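Local coordinates for repeat Five Residue (Rfr) protein or pentapeptide repeat protein (Cyanothece, PDB 2O6W) that is of unknown function but folds, as a pentapeptide repeat protein, into a right-handed quadrilateral beta helix, at residues 92-97 with 110-115; 101-106 with 121-126. One frame throughout, in Å; residues are numbered along the deposited sequence.

In the fold
After helix 2-10 at the N-terminal end, the chain winds into the coils of the pentapeptide-repeat beta helix, and both contacts join one coil to the next. Residues 92-97 pass first, then 101-106; segment 110-115 returns beside 92-97 and closes a 12-residue loop as contact 1, and 121-126 returns beside 101-106 and closes a 14-residue loop as contact 2. The segments alternate, so the two loops cross. Both pairings carry the same shift of 20 residues (D92 beside N112, N102 beside N122), which is one turn of four pentapeptides. Their ten-residue offset is half a turn, placing them on opposite faces. The centres of contacts 1 and 2 are 15 Å apart.

Contact 1: 92-97 with 110-115; sequences DLENAI and NANLQG
Two acceptors, OE1 of E94 and OE1 of Q114, lie 3.1 Å apart as modelled, with no hydrogen bond between them. Both side chains have CG anti to the backbone N (179° in E94), which sends them outward side by side with carboxylate and amide planes 84° apart. A water links the two side chains by another route, donating to OE1 of Q114 at 2.6 Å and to the other carboxylate oxygen of E94, OE2, at 3.3 Å. That same OE2 takes a long, weak bond from ND2 of N112 (3.5 Å), but its stronger partner is K33, whose ammonium is shared with D92. Replacing E94 with an alanine would probably deprive K33 of one carboxylate partner and leave the water and N112 ND2 without this acceptor. Beneath the polar row, the backbones run parallel in register: N of L93 reaches O of N112 at 2.8 Å, and N of N95 reaches O of Q114 at 2.8 Å. Inside, CB of L93 packs 4.1 Å from CD1 of L113, leucine over leucine. The type II turn from L93 to A96 bends the coil at its corner. Neither segment forms a regular strand or helix; the pair lies between two further coils: D92 and E94 bond by backbone to S71, L73 and S75, while N112 OD1 and L113 O meet N132 and T136.

Contact 2: 101-106 with 121-126; sequences ANLQGA and ANLRGA
N102 and N122 both hold CG anti to the backbone N, at chi1 -179° and 176°, a shared torsion that carries both amides outward, one alongside the other, with planes only 14° apart. ND2 of N122 then meets OD1 of N102 at 3.0 Å, in a bond that is bent and weak. Q104, also anti about its first torsion, crosses N122 with its amide nearly perpendicular and brings OE1 to 3.3 Å from the same ND2; this acceptor lies close to the amide plane of N122. One amide nitrogen therefore serves two residues of the preceding coil. The other end of the N122 amide faces its own segment: OD1 accepts N of R124 at 3.0 Å from above the carbonyl plane, an Asx turn that fixes the amide's rotation. The R124 guanidinium adds only a weak bond there, its main partner being E142. Backbone pairing sets the register: N of N122 bonds to O of A101 (2.9 Å), N of L103 to O of N122 (2.8 Å) and N of G105 to O of R124 (2.8 Å). Each segment ends in a type II turn, L103 to A106 and L123 to A126, with glycine at the third position where positive phi suits it. On the inner side, CD1 of L103 meets CD1 of L123 at 4.1 Å, extending the leucine stack of the beta helix. The contact lies between further coils, none a regular strand: L103 touches L83 and L88 on one side, while L123 and G125 bond to T147 and D144 of the C-terminal segment.

Contact 1: 92-97 with 110-115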
loop_
_atom_site.group_PDB
_atom_site.type_symbol
_atom_site.label_atom_id
_atom_site.label_comp_id
_atom_site.label_asym_id
_atom_site.label_seq_id
_atom_site.Cartn_x
_atom_site.Cartn_y
_atom_site.Cartn_z
ATOM N N ASP A 92 -4.668 0.746 5.226
ATOM C CA ASP A 92 -5.142 2.102 4.999
ATOM C C ASP A 92 -4.335 2.615 3.804
ATOM O O ASP A 92 -3.146 2.884 3.926
ATOM C CB ASP A 92 -4.895 2.973 6.238
ATOM C CG ASP A 92 -5.511 4.365 6.116
ATOM O OD1 ASP A 92 -5.711 4.830 4.974
ATOM O OD2 ASP A 92 -5.779 5.005 7.162
ATOM N N LEU A 93 -4.976 2.715 2.643
ATOM C CA LEU A 93 -4.310 3.204 1.439
ATOM C C LEU A 93 -4.893 4.547 0.987
ATOM O O LEU A 93 -4.905 4.866 -0.201
ATOM C CB LEU A 93 -4.417 2.164 0.314
ATOM C CG LEU A 93 -3.325 1.084 0.360
ATOM C CD1 LEU A 93 -3.749 -0.173 -0.383
ATOM C CD2 LEU A 93 -2.041 1.659 -0.233
ATOM N N GLU A 94 -5.376 5.336 1.943
ATOM C CA GLU A 94 -5.950 6.629 1.614
ATOM C C GLU A 94 -4.942 7.552 0.931
ATOM O O GLU A 94 -3.810 7.695 1.385
ATOM C CB GLU A 94 -6.506 7.305 2.865
ATOM C CG GLU A 94 -7.105 8.669 2.575
ATOM C CD GLU A 94 -8.158 9.087 3.584
ATOM O OE1 GLU A 94 -8.671 10.219 3.456
ATOM O OE2 GLU A 94 -8.481 8.289 4.495
ATOM N N ASN A 95 -5.376 8.161 -0.172
ATOM C CA ASN A 95 -4.557 9.079 -0.961
ATOM C C ASN A 95 -3.265 8.438 -1.427
ATOM O O ASN A 95 -2.281 9.121 -1.703
ATOM C CB ASN A 95 -4.236 10.345 -0.159
ATOM C CG ASN A 95 -5.478 11.024 0.367
ATOM O OD1 ASN A 95 -6.435 11.265 -0.381
ATOM N ND2 ASN A 95 -5.477 11.339 1.657
ATOM N N ALA A 96 -3.265 7.118 -1.517
ATOM C CA ALA A 96 -2.073 6.420 -1.952
ATOM C C ALA A 96 -1.910 6.560 -3.456
ATOM O O ALA A 96 -2.872 6.802 -4.183
ATOM C CB ALA A 96 -2.162 4.963 -1.576
ATOM N N ILE A 97 -0.682 6.412 -3.922
ATOM C CA ILE A 97 -0.431 6.510 -5.343
ATOM C C ILE A 97 -0.092 5.129 -5.868
ATOM O O ILE A 97 0.988 4.608 -5.605
ATOM C CB ILE A 97 0.724 7.483 -5.632
ATOM C CG1 ILE A 97 0.286 8.909 -5.265
ATOM C CG2 ILE A 97 1.123 7.406 -7.095
ATOM C CD1 ILE A 97 1.396 9.932 -5.373
ATOM N N ASN A 110 -11.532 -5.267 2.554
ATOM C CA ASN A 110 -11.795 -4.271 3.585
ATOM C C ASN A 110 -10.733 -3.189 3.684
ATOM O O ASN A 110 -10.595 -2.525 4.713
ATOM C CB ASN A 110 -11.959 -4.954 4.930
ATOM C CG ASN A 110 -13.133 -5.893 4.944
ATOM O OD1 ASN A 110 -14.193 -5.573 4.410
ATOM N ND2 ASN A 110 -12.958 -7.057 5.553
ATOM N N ALA A 111 -9.980 -3.018 2.611
ATOM C CA ALA A 111 -8.946 -2.005 2.572
ATOM C C ALA A 111 -9.617 -0.656 2.336
ATOM O O ALA A 111 -10.707 -0.589 1.775
ATOM C CB ALA A 111 -7.971 -2.310 1.444
ATOM N N ASN A 112 -8.984 0.422 2.775
ATOM C CA ASN A 112 -9.545 1.749 2.540
ATOM C C ASN A 112 -8.743 2.391 1.391
ATOM O O ASN A 112 -7.539 2.597 1.512
ATOM C CB ASN A 112 -9.462 2.587 3.826
ATOM C CG ASN A 112 -9.830 4.049 3.601
ATOM O OD1 ASN A 112 -10.570 4.380 2.673
ATOM N ND2 ASN A 112 -9.322 4.927 4.459
ATOM N N LEU A 113 -9.409 2.680 0.274
ATOM C CA LEU A 113 -8.745 3.277 -0.891
ATOM C C LEU A 113 -9.269 4.663 -1.230
ATOM O O LEU A 113 -9.222 5.090 -2.387
ATOM C CB LEU A 113 -8.905 2.380 -2.125
ATOM C CG LEU A 113 -7.915 1.235 -2.371
ATOM C CD1 LEU A 113 -7.822 0.359 -1.143
ATOM C CD2 LEU A 113 -8.366 0.416 -3.585
ATOM N N GLN A 114 -9.767 5.364 -0.218
ATOM C CA GLN A 114 -10.308 6.700 -0.421
ATOM C C GLN A 114 -9.259 7.661 -0.953
ATOM O O GLN A 114 -8.163 7.780 -0.402
ATOM C CB GLN A 114 -10.883 7.247 0.884
ATOM C CG GLN A 114 -11.702 8.513 0.696
ATOM C CD GLN A 114 -12.303 9.003 1.994
ATOM O OE1 GLN A 114 -11.586 9.410 2.905
ATOM N NE2 GLN A 114 -13.624 8.956 2.092
ATOM N N GLY A 115 -9.617 8.342 -2.036
ATOM C CA GLY A 115 -8.717 9.296 -2.642
ATOM C C GLY A 115 -7.482 8.666 -3.247
ATOM O O GLY A 115 -6.591 9.379 -3.681
HETATM O O HOH W 1 -11.674 7.673 4.866
#

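Contact 2: 101-106 with 121-126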
loop_
_atom_site.group_PDB
_atom_site.type_symbol
_atom_site.label_atom_id
_atom_site.label_comp_id
_atom_site.label_asym_id
_atom_site.label_seq_id
_atom_site.Cartn_x
_atom_site.Cartn_y
_atom_site.Cartn_z
ATOM N N ALA A 101 0.499 0.304 -10.936
ATOM C CA ALA A 101 0.851 -0.802 -10.051
ATOM C C ALA A 101 0.304 -2.129 -10.559
ATOM O O ALA A 101 -0.742 -2.183 -11.192
ATOM C CB ALA A 101 0.332 -0.541 -8.641
ATOM N N ASN A 102 1.025 -3.204 -10.283
ATOM C CA ASN A 102 0.579 -4.521 -10.696
ATOM C C ASN A 102 0.039 -5.232 -9.453
ATOM O O ASN A 102 0.812 -5.750 -8.643
ATOM C CB ASN A 102 1.746 -5.303 -11.299
ATOM C CG ASN A 102 1.339 -6.686 -11.763
ATOM O OD1 ASN A 102 0.155 -7.014 -11.790
ATOM N ND2 ASN A 102 2.320 -7.505 -12.136
ATOM N N LEU A 103 -1.284 -5.244 -9.303
ATOM C CA LEU A 103 -1.931 -5.868 -8.149
ATOM C C LEU A 103 -2.616 -7.196 -8.484
ATOM O O LEU A 103 -3.584 -7.585 -7.833
ATOM C CB LEU A 103 -2.954 -4.900 -7.552
ATOM C CG LEU A 103 -2.391 -3.611 -6.948
ATOM C CD1 LEU A 103 -3.369 -2.468 -7.152
ATOM C CD2 LEU A 103 -2.112 -3.824 -5.476
ATOM N N GLN A 104 -2.094 -7.898 -9.484
ATOM C CA GLN A 104 -2.670 -9.166 -9.902
ATOM C C GLN A 104 -2.789 -10.187 -8.779
ATOM O O GLN A 104 -1.802 -10.565 -8.150
ATOM C CB GLN A 104 -1.859 -9.751 -11.048
ATOM C CG GLN A 104 -2.480 -10.979 -11.674
ATOM C CD GLN A 104 -1.768 -11.374 -12.952
ATOM O OE1 GLN A 104 -1.832 -10.658 -13.964
ATOM N NE2 GLN A 104 -1.066 -12.507 -12.913
ATOM N N GLY A 105 -4.021 -10.624 -8.539
ATOM C CA GLY A 105 -4.288 -11.600 -7.502
ATOM C C GLY A 105 -4.106 -11.048 -6.100
ATOM O O GLY A 105 -4.113 -11.802 -5.131
ATOM N N ALA A 106 -3.951 -9.734 -5.982
ATOM C CA ALA A 106 -3.752 -9.118 -4.677
ATOM C C ALA A 106 -5.004 -9.157 -3.820
ATOM O O ALA A 106 -6.121 -9.099 -4.321
ATOM C CB ALA A 106 -3.290 -7.680 -4.842
ATOM N N ALA A 121 -3.681 0.660 -13.219
ATOM C CA ALA A 121 -3.279 -0.425 -12.349
ATOM C C ALA A 121 -3.893 -1.737 -12.833
ATOM O O ALA A 121 -4.976 -1.745 -13.423
ATOM C CB ALA A 121 -3.714 -0.135 -10.927
ATOM N N ASN A 122 -3.191 -2.841 -12.590
ATOM C CA ASN A 122 -3.673 -4.162 -12.977
ATOM C C ASN A 122 -4.351 -4.856 -11.793
ATOM O O ASN A 122 -3.691 -5.240 -10.827
ATOM C CB ASN A 122 -2.517 -5.031 -13.480
ATOM C CG ASN A 122 -2.959 -6.451 -13.814
ATOM O OD1 ASN A 122 -4.150 -6.703 -14.024
ATOM N ND2 ASN A 122 -2.006 -7.378 -13.879
ATOM N N LEU A 123 -5.670 -5.019 -11.878
ATOM C CA LEU A 123 -6.440 -5.661 -10.822
ATOM C C LEU A 123 -6.975 -7.037 -11.205
ATOM O O LEU A 123 -7.973 -7.493 -10.643
ATOM C CB LEU A 123 -7.609 -4.770 -10.404
ATOM C CG LEU A 123 -7.295 -3.592 -9.483
ATOM C CD1 LEU A 123 -6.193 -2.735 -10.072
ATOM C CD2 LEU A 123 -8.562 -2.775 -9.289
ATOM N N ARG A 124 -6.316 -7.697 -12.152
ATOM C CA ARG A 124 -6.739 -9.025 -12.589
ATOM C C ARG A 124 -6.665 -10.034 -11.457
ATOM O O ARG A 124 -5.606 -10.233 -10.867
ATOM C CB ARG A 124 -5.861 -9.530 -13.735
ATOM C CG ARG A 124 -6.073 -8.830 -15.052
ATOM C CD ARG A 124 -5.249 -9.485 -16.147
ATOM N NE ARG A 124 -5.445 -8.814 -17.427
ATOM C CZ ARG A 124 -4.834 -7.691 -17.788
ATOM N NH1 ARG A 124 -3.970 -7.105 -16.972
ATOM N NH2 ARG A 124 -5.102 -7.140 -18.966
ATOM N N GLY A 125 -7.791 -10.672 -11.159
ATOM C CA GLY A 125 -7.820 -11.669 -10.107
ATOM C C GLY A 125 -7.741 -11.099 -8.708
ATOM O O GLY A 125 -7.818 -11.841 -7.727
ATOM N N ALA A 126 -7.592 -9.784 -8.601
ATOM C CA ALA A 126 -7.500 -9.140 -7.290
ATOM C C ALA A 126 -8.842 -9.172 -6.582
ATOM O O ALA A 126 -9.884 -9.154 -7.230
ATOM C CB ALA A 126 -7.043 -7.707 -7.453
#